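Local coordinates for protein monovalent Na+/H+ antiporter subunit D (Dietzia sp. DQ12-45-1b, PDB 7D3U) that forms, as subunit D, part of a multisubunit Mrp complex of the cell membrane that exchanges sodium ions for protons, at residues 347-359 / 428-441. Numbering follows the deposited sequence.
Sequences IEVRYGPRRLGQL and GIFLGEPTPTDSRT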
ATOM      1  N   ILE A 347       6.891   8.034 -17.896  1.00 74.32           N
ATOM      2  CA  ILE A 347       8.294   8.298 -18.182  1.00 74.32           C
ATOM      3  C   ILE A 347       9.116   7.028 -18.025  1.00 74.32           C
ATOM      4  O   ILE A 347       9.986   6.732 -18.850  1.00 74.32           O
ATOM      5  CB  ILE A 347       8.810   9.424 -17.272  1.00 74.32           C
ATOM      6  CG1 ILE A 347       8.122  10.740 -17.621  1.00 74.32           C
ATOM      7  CG2 ILE A 347      10.314   9.559 -17.391  1.00 74.32           C
ATOM      8  CD1 ILE A 347       8.457  11.854 -16.673  1.00 74.32           C
ATOM      9  N   GLU A 348       8.850   6.255 -16.971  1.00 79.68           N
ATOM     10  CA  GLU A 348       9.573   5.010 -16.752  1.00 79.68           C
ATOM     11  C   GLU A 348       9.283   3.971 -17.825  1.00 79.68           C
ATOM     12  O   GLU A 348      10.035   2.999 -17.946  1.00 79.68           O
ATOM     13  CB  GLU A 348       9.231   4.439 -15.378  1.00 79.68           C
ATOM     14  CG  GLU A 348       9.947   5.126 -14.233  1.00 79.68           C
ATOM     15  CD  GLU A 348       9.917   4.309 -12.959  1.00 79.68           C
ATOM     16  OE1 GLU A 348       9.336   3.204 -12.975  1.00 79.68           O
ATOM     17  OE2 GLU A 348      10.474   4.770 -11.941  1.00 79.68           O
ATOM     18  N   VAL A 349       8.214   4.149 -18.601  1.00 75.61           N
ATOM     19  CA  VAL A 349       7.911   3.199 -19.663  1.00 75.61           C
ATOM     20  C   VAL A 349       8.734   3.502 -20.906  1.00 75.61           C
ATOM     21  O   VAL A 349       9.266   2.591 -21.550  1.00 75.61           O
ATOM     22  CB  VAL A 349       6.401   3.205 -19.959  1.00 75.61           C
ATOM     23  CG1 VAL A 349       6.123   2.650 -21.342  1.00 75.61           C
ATOM     24  CG2 VAL A 349       5.655   2.409 -18.906  1.00 75.61           C
ATOM     25  N   ARG A 350       8.872   4.779 -21.256  1.00 76.06           N
ATOM     26  CA  ARG A 350       9.619   5.159 -22.446  1.00 76.06           C
ATOM     27  C   ARG A 350      11.078   5.477 -22.158  1.00 76.06           C
ATOM     28  O   ARG A 350      11.933   5.234 -23.016  1.00 76.06           O
ATOM     29  CB  ARG A 350       8.966   6.369 -23.117  1.00 76.06           C
ATOM     30  CG  ARG A 350       7.623   6.077 -23.754  1.00 76.06           C
ATOM     31  CD  ARG A 350       7.613   4.722 -24.432  1.00 76.06           C
ATOM     32  NE  ARG A 350       6.413   4.533 -25.238  1.00 76.06           N
ATOM     33  CZ  ARG A 350       5.838   3.356 -25.456  1.00 76.06           C
ATOM     34  NH1 ARG A 350       6.353   2.257 -24.924  1.00 76.06           N
ATOM     35  NH2 ARG A 350       4.747   3.279 -26.202  1.00 76.06           N
ATOM     36  N   TYR A 351      11.387   6.017 -20.982  1.00 77.40           N
ATOM     37  CA  TYR A 351      12.749   6.402 -20.645  1.00 77.40           C
ATOM     38  C   TYR A 351      13.406   5.472 -19.638  1.00 77.40           C
ATOM     39  O   TYR A 351      14.565   5.697 -19.274  1.00 77.40           O
ATOM     40  CB  TYR A 351      12.776   7.837 -20.109  1.00 77.40           C
ATOM     41  CG  TYR A 351      12.435   8.882 -21.141  1.00 77.40           C
ATOM     42  CD1 TYR A 351      11.119   9.254 -21.372  1.00 77.40           C
ATOM     43  CD2 TYR A 351      13.428   9.500 -21.883  1.00 77.40           C
ATOM     44  CE1 TYR A 351      10.804  10.209 -22.312  1.00 77.40           C
ATOM     45  CE2 TYR A 351      13.122  10.456 -22.825  1.00 77.40           C
ATOM     46  CZ  TYR A 351      11.808  10.806 -23.036  1.00 77.40           C
ATOM     47  OH  TYR A 351      11.501  11.760 -23.976  1.00 77.40           O
ATOM     48  N   GLY A 352      12.707   4.440 -19.175  1.00 81.08           N
ATOM     49  CA  GLY A 352      13.271   3.496 -18.242  1.00 81.08           C
ATOM     50  C   GLY A 352      13.406   4.060 -16.843  1.00 81.08           C
ATOM     51  O   GLY A 352      13.465   5.275 -16.639  1.00 81.08           O
ATOM     52  N   PRO A 353      13.458   3.178 -15.846  1.00 84.06           N
ATOM     53  CA  PRO A 353      13.590   3.631 -14.453  1.00 84.06           C
ATOM     54  C   PRO A 353      14.997   4.141 -14.182  1.00 84.06           C
ATOM     55  O   PRO A 353      15.968   3.385 -14.251  1.00 84.06           O
ATOM     56  CB  PRO A 353      13.279   2.369 -13.636  1.00 84.06           C
ATOM     57  CG  PRO A 353      12.723   1.374 -14.618  1.00 84.06           C
ATOM     58  CD  PRO A 353      13.320   1.718 -15.935  1.00 84.06           C
ATOM     59  N   ARG A 354      15.103   5.430 -13.870  1.00 82.10           N
ATOM     60  CA  ARG A 354      16.373   6.068 -13.558  1.00 82.10           C
ATOM     61  C   ARG A 354      16.222   6.882 -12.283  1.00 82.10           C
ATOM     62  O   ARG A 354      15.127   7.028 -11.741  1.00 82.10           O
ATOM     63  CB  ARG A 354      16.848   6.966 -14.707  1.00 82.10           C
ATOM     64  CG  ARG A 354      16.864   6.284 -16.058  1.00 82.10           C
ATOM     65  CD  ARG A 354      17.011   7.288 -17.181  1.00 82.10           C
ATOM     66  NE  ARG A 354      16.984   6.648 -18.491  1.00 82.10           N
ATOM     67  CZ  ARG A 354      18.043   6.098 -19.074  1.00 82.10           C
ATOM     68  NH1 ARG A 354      19.217   6.106 -18.462  1.00 82.10           N
ATOM     69  NH2 ARG A 354      17.925   5.537 -20.268  1.00 82.10           N
ATOM     70  N   ARG A 355      17.341   7.413 -11.803  1.00 85.68           N
ATOM     71  CA  ARG A 355      17.335   8.274 -10.627  1.00 85.68           C
ATOM     72  C   ARG A 355      16.892   9.677 -11.034  1.00 85.68           C
ATOM     73  O   ARG A 355      16.475   9.921 -12.169  1.00 85.68           O
ATOM     74  CB  ARG A 355      18.711   8.285  -9.970  1.00 85.68           C
ATOM     75  CG  ARG A 355      19.212   6.919  -9.551  1.00 85.68           C
ATOM     76  CD  ARG A 355      19.600   6.916  -8.086  1.00 85.68           C
ATOM     77  NE  ARG A 355      20.499   8.021  -7.765  1.00 85.68           N
ATOM     78  CZ  ARG A 355      20.893   8.328  -6.534  1.00 85.68           C
ATOM     79  NH1 ARG A 355      20.466   7.612  -5.503  1.00 85.68           N
ATOM     80  NH2 ARG A 355      21.712   9.352  -6.333  1.00 85.68           N
ATOM     81  N   LEU A 356      16.975  10.622 -10.103  1.00 81.28           N
ATOM     82  CA  LEU A 356      16.692  12.020 -10.397  1.00 81.28           C
ATOM     83  C   LEU A 356      17.978  12.691 -10.860  1.00 81.28           C
ATOM     84  O   LEU A 356      18.974  12.704 -10.130  1.00 81.28           O
ATOM     85  CB  LEU A 356      16.123  12.733  -9.172  1.00 81.28           C
ATOM     86  CG  LEU A 356      14.708  12.347  -8.746  1.00 81.28           C
ATOM     87  CD1 LEU A 356      14.159  13.363  -7.765  1.00 81.28           C
ATOM     88  CD2 LEU A 356      13.801  12.226  -9.950  1.00 81.28           C
ATOM     89  N   GLY A 357      17.955  13.244 -12.068  1.00 84.89           N
ATOM     90  CA  GLY A 357      19.112  13.869 -12.667  1.00 84.89           C
ATOM     91  C   GLY A 357      19.650  13.140 -13.877  1.00 84.89           C
ATOM     92  O   GLY A 357      20.379  13.745 -14.673  1.00 84.89           O
ATOM     93  N   GLN A 358      19.317  11.858 -14.041  1.00 86.95           N
ATOM     94  CA  GLN A 358      19.746  11.130 -15.227  1.00 86.95           C
ATOM     95  C   GLN A 358      18.980  11.563 -16.467  1.00 86.95           C
ATOM     96  O   GLN A 358      19.466  11.360 -17.584  1.00 86.95           O
ATOM     97  CB  GLN A 358      19.588   9.628 -15.009  1.00 86.95           C
ATOM     98  CG  GLN A 358      20.082   9.149 -13.659  1.00 86.95           C
ATOM     99  CD  GLN A 358      21.550   9.437 -13.442  1.00 86.95           C
ATOM    100  OE1 GLN A 358      21.936  10.022 -12.432  1.00 86.95           O
ATOM    101  NE2 GLN A 358      22.378   9.025 -14.389  1.00 86.95           N
ATOM    102  N   LEU A 359      17.799  12.144 -16.295  1.00 81.87           N
ATOM    103  CA  LEU A 359      17.032  12.733 -17.379  1.00 81.87           C
ATOM    104  C   LEU A 359      16.969  14.241 -17.194  1.00 81.87           C
ATOM    105  O   LEU A 359      17.219  14.766 -16.107  1.00 81.87           O
ATOM    106  CB  LEU A 359      15.616  12.153 -17.435  1.00 81.87           C
ATOM    107  CG  LEU A 359      15.506  10.658 -17.724  1.00 81.87           C
ATOM    108  CD1 LEU A 359      14.133  10.146 -17.336  1.00 81.87           C
ATOM    109  CD2 LEU A 359      15.788  10.382 -19.187  1.00 81.87           C
ATOM    110  N   GLY A 428      14.751  17.666 -11.370  1.00 76.06           N
ATOM    111  CA  GLY A 428      15.636  16.598 -11.784  1.00 76.06           C
ATOM    112  C   GLY A 428      15.174  15.803 -12.980  1.00 76.06           C
ATOM    113  O   GLY A 428      15.956  15.013 -13.514  1.00 76.06           O
ATOM    114  N   ILE A 429      13.929  15.981 -13.419  1.00 74.95           N
ATOM    115  CA  ILE A 429      13.391  15.262 -14.566  1.00 74.95           C
ATOM    116  C   ILE A 429      12.978  16.212 -15.684  1.00 74.95           C
ATOM    117  O   ILE A 429      13.307  15.992 -16.853  1.00 74.95           O
ATOM    118  CB  ILE A 429      12.210  14.354 -14.159  1.00 74.95           C
ATOM    119  CG1 ILE A 429      12.707  13.181 -13.320  1.00 74.95           C
ATOM    120  CG2 ILE A 429      11.479  13.844 -15.383  1.00 74.95           C
ATOM    121  CD1 ILE A 429      11.638  12.164 -13.017  1.00 74.95           C
ATOM    122  N   PHE A 430      12.265  17.283 -15.343  1.00 74.66           N
ATOM    123  CA  PHE A 430      11.607  18.095 -16.358  1.00 74.66           C
ATOM    124  C   PHE A 430      12.354  19.371 -16.714  1.00 74.66           C
ATOM    125  O   PHE A 430      12.364  19.756 -17.886  1.00 74.66           O
ATOM    126  CB  PHE A 430      10.190  18.456 -15.904  1.00 74.66           C
ATOM    127  CG  PHE A 430       9.270  17.276 -15.815  1.00 74.66           C
ATOM    128  CD1 PHE A 430       9.161  16.556 -14.642  1.00 74.66           C
ATOM    129  CD2 PHE A 430       8.526  16.878 -16.907  1.00 74.66           C
ATOM    130  CE1 PHE A 430       8.321  15.470 -14.558  1.00 74.66           C
ATOM    131  CE2 PHE A 430       7.685  15.791 -16.826  1.00 74.66           C
ATOM    132  CZ  PHE A 430       7.582  15.089 -15.652  1.00 74.66           C
ATOM    133  N   LEU A 431      12.981  20.036 -15.751  1.00 78.07           N
ATOM    134  CA  LEU A 431      13.670  21.290 -16.018  1.00 78.07           C
ATOM    135  C   LEU A 431      15.121  21.024 -16.399  1.00 78.07           C
ATOM    136  O   LEU A 431      15.819  20.262 -15.724  1.00 78.07           O
ATOM    137  CB  LEU A 431      13.603  22.214 -14.804  1.00 78.07           C
ATOM    138  CG  LEU A 431      12.246  22.865 -14.546  1.00 78.07           C
ATOM    139  CD1 LEU A 431      12.364  23.930 -13.471  1.00 78.07           C
ATOM    140  CD2 LEU A 431      11.682  23.452 -15.826  1.00 78.07           C
ATOM    141  N   GLY A 432      15.567  21.658 -17.479  1.00 85.60           N
ATOM    142  CA  GLY A 432      16.933  21.507 -17.937  1.00 85.60           C
ATOM    143  C   GLY A 432      17.035  21.445 -19.445  1.00 85.60           C
ATOM    144  O   GLY A 432      16.019  21.500 -20.144  1.00 85.60           O
ATOM    145  N   GLU A 433      18.255  21.336 -19.961  1.00 90.00           N
ATOM    146  CA  GLU A 433      18.314  21.213 -21.412  1.00 90.00           C
ATOM    147  C   GLU A 433      18.190  19.749 -21.821  1.00 90.00           C
ATOM    148  O   GLU A 433      18.786  18.875 -21.185  1.00 90.00           O
ATOM    149  CB  GLU A 433      19.622  21.779 -21.951  1.00 90.00           C
ATOM    150  CG  GLU A 433      19.698  23.291 -21.931  1.00 90.00           C
ATOM    151  CD  GLU A 433      18.752  23.932 -22.923  1.00 90.00           C
ATOM    152  OE1 GLU A 433      18.411  23.280 -23.931  1.00 90.00           O
ATOM    153  OE2 GLU A 433      18.348  25.091 -22.694  1.00 90.00           O
ATOM    154  N   PRO A 434      17.426  19.457 -22.870  1.00 87.90           N
ATOM    155  CA  PRO A 434      17.284  18.064 -23.309  1.00 87.90           C
ATOM    156  C   PRO A 434      18.597  17.481 -23.803  1.00 87.90           C
ATOM    157  O   PRO A 434      19.117  17.890 -24.845  1.00 87.90           O
ATOM    158  CB  PRO A 434      16.246  18.154 -24.436  1.00 87.90           C
ATOM    159  CG  PRO A 434      15.558  19.461 -24.232  1.00 87.90           C
ATOM    160  CD  PRO A 434      16.589  20.374 -23.659  1.00 87.90           C
ATOM    161  N   THR A 435      19.138  16.535 -23.059  1.00 92.38           N
ATOM    162  CA  THR A 435      20.378  15.858 -23.393  1.00 92.38           C
ATOM    163  C   THR A 435      20.093  14.496 -24.011  1.00 92.38           C
ATOM    164  O   THR A 435      19.119  13.831 -23.645  1.00 92.38           O
ATOM    165  CB  THR A 435      21.251  15.668 -22.150  1.00 92.38           C
ATOM    166  OG1 THR A 435      20.462  15.111 -21.093  1.00 92.38           O
ATOM    167  CG2 THR A 435      21.837  16.995 -21.697  1.00 92.38           C
ATOM    168  N   PRO A 436      20.930  14.053 -24.949  1.00 94.00           N
ATOM    169  CA  PRO A 436      20.727  12.733 -25.565  1.00 94.00           C
ATOM    170  C   PRO A 436      20.983  11.623 -24.556  1.00 94.00           C
ATOM    171  O   PRO A 436      22.025  11.595 -23.896  1.00 94.00           O
ATOM    172  CB  PRO A 436      21.751  12.711 -26.706  1.00 94.00           C
ATOM    173  CG  PRO A 436      22.148  14.143 -26.907  1.00 94.00           C
ATOM    174  CD  PRO A 436      22.057  14.773 -25.560  1.00 94.00           C
ATOM    175  N   THR A 437      20.027  10.705 -24.441  1.00 93.96           N
ATOM    176  CA  THR A 437      20.118   9.582 -23.523  1.00 93.96           C
ATOM    177  C   THR A 437      20.012   8.269 -24.287  1.00 93.96           C
ATOM    178  O   THR A 437      19.508   8.214 -25.412  1.00 93.96           O
ATOM    179  CB  THR A 437      19.026   9.643 -22.447  1.00 93.96           C
ATOM    180  OG1 THR A 437      19.278   8.645 -21.451  1.00 93.96           O
ATOM    181  CG2 THR A 437      17.658   9.408 -23.061  1.00 93.96           C
ATOM    182  N   ASP A 438      20.492   7.204 -23.653  1.00 93.80           N
ATOM    183  CA  ASP A 438      20.581   5.903 -24.297  1.00 93.80           C
ATOM    184  C   ASP A 438      19.212   5.243 -24.399  1.00 93.80           C
ATOM    185  O   ASP A 438      18.335   5.444 -23.556  1.00 93.80           O
ATOM    186  CB  ASP A 438      21.536   4.994 -23.529  1.00 93.80           C
ATOM    187  CG  ASP A 438      21.327   5.066 -22.032  1.00 93.80           C
ATOM    188  OD1 ASP A 438      20.477   5.868 -21.595  1.00 93.80           O
ATOM    189  OD2 ASP A 438      22.010   4.325 -21.294  1.00 93.80           O
ATOM    190  N   SER A 439      19.040   4.443 -25.451  1.00 94.31           N
ATOM    191  CA  SER A 439      17.802   3.697 -25.671  1.00 94.31           C
ATOM    192  C   SER A 439      17.879   2.407 -24.860  1.00 94.31           C
ATOM    193  O   SER A 439      18.212   1.329 -25.359  1.00 94.31           O
ATOM    194  CB  SER A 439      17.597   3.414 -27.152  1.00 94.31           C
ATOM    195  OG  SER A 439      18.827   3.096 -27.777  1.00 94.31           O
ATOM    196  N   ARG A 440      17.570   2.530 -23.572  1.00 92.61           N
ATOM    197  CA  ARG A 440      17.575   1.382 -22.667  1.00 92.61           C
ATOM    198  C   ARG A 440      16.456   1.622 -21.654  1.00 92.61           C
ATOM    199  O   ARG A 440      16.657   2.283 -20.635  1.00 92.61           O
ATOM    200  CB  ARG A 440      18.928   1.212 -21.992  1.00 92.61           C
ATOM    201  CG  ARG A 440      19.045  -0.019 -21.111  1.00 92.61           C
ATOM    202  CD  ARG A 440      20.459  -0.171 -20.579  1.00 92.61           C
ATOM    203  NE  ARG A 440      20.612  -1.358 -19.747  1.00 92.61           N
ATOM    204  CZ  ARG A 440      21.738  -1.691 -19.124  1.00 92.61           C
ATOM    205  NH1 ARG A 440      22.816  -0.927 -19.244  1.00 92.61           N
ATOM    206  NH2 ARG A 440      21.790  -2.788 -18.385  1.00 92.61           N
ATOM    207  N   THR A 441      15.282   1.071 -21.949  1.00 86.24           N
ATOM    208  CA  THR A 441      14.083   1.308 -21.157  1.00 86.24           C
ATOM    209  C   THR A 441      13.744   0.142 -20.244  1.00 86.24           C
ATOM    210  O   THR A 441      12.636   0.091 -19.707  1.00 86.24           O
ATOM    211  CB  THR A 441      12.898   1.607 -22.074  1.00 86.24           C
ATOM    212  OG1 THR A 441      12.689   0.500 -22.960  1.00 86.24           O
ATOM    213  CG2 THR A 441      13.170   2.849 -22.901  1.00 86.24           C
TER
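A salt bridge and a small apolar cluster join the end of helix 320-350 and the loop after it to the end of helix 405-430 and the segment running on to the short strand 437-438. Arg354 NH2 meets Asp438 OD1 at 2.9 Å, with the guanidinium and carboxylate planes 42° apart. The nitrogen comes from above the carboxylate plane. Thr437 OG1 donates to Asp438 OD1 at 3.0 Å, from the opposite face of the carboxylate, and also lies over one face of the guanidinium. The Arg354 chain is extended from CG to NE, which carries the charged end across to Asp438. On the way, Arg354 NE donates a hydrogen bond to Tyr351 O at 2.7 Å, nearly in line with the carbonyl. A leucine in place of Arg354 would probably leave Asp438 without its ionic mate and Tyr351 O without this donor. Where the two helices end, Ile347 CD1 of helix 320-350 touches Phe430 CZ of helix 405-430 at 3.5 Å, and Ile429 CG2. Leu356 CD2 packs on Ile429 CG1 at 3.7 Å. A weak hydrogen bond runs from Gly357 N to Gly428 O, 3.0 Å. Ile347 and Ile429 also rest on Leu362 of helix 362-365, while Leu356 and Ile429 reach Pro296 of helix 296-316. Thr437 pairs through its backbone with Val520 of strand 519-520, and Leu110 of the neighbouring subunit C packs on Arg354.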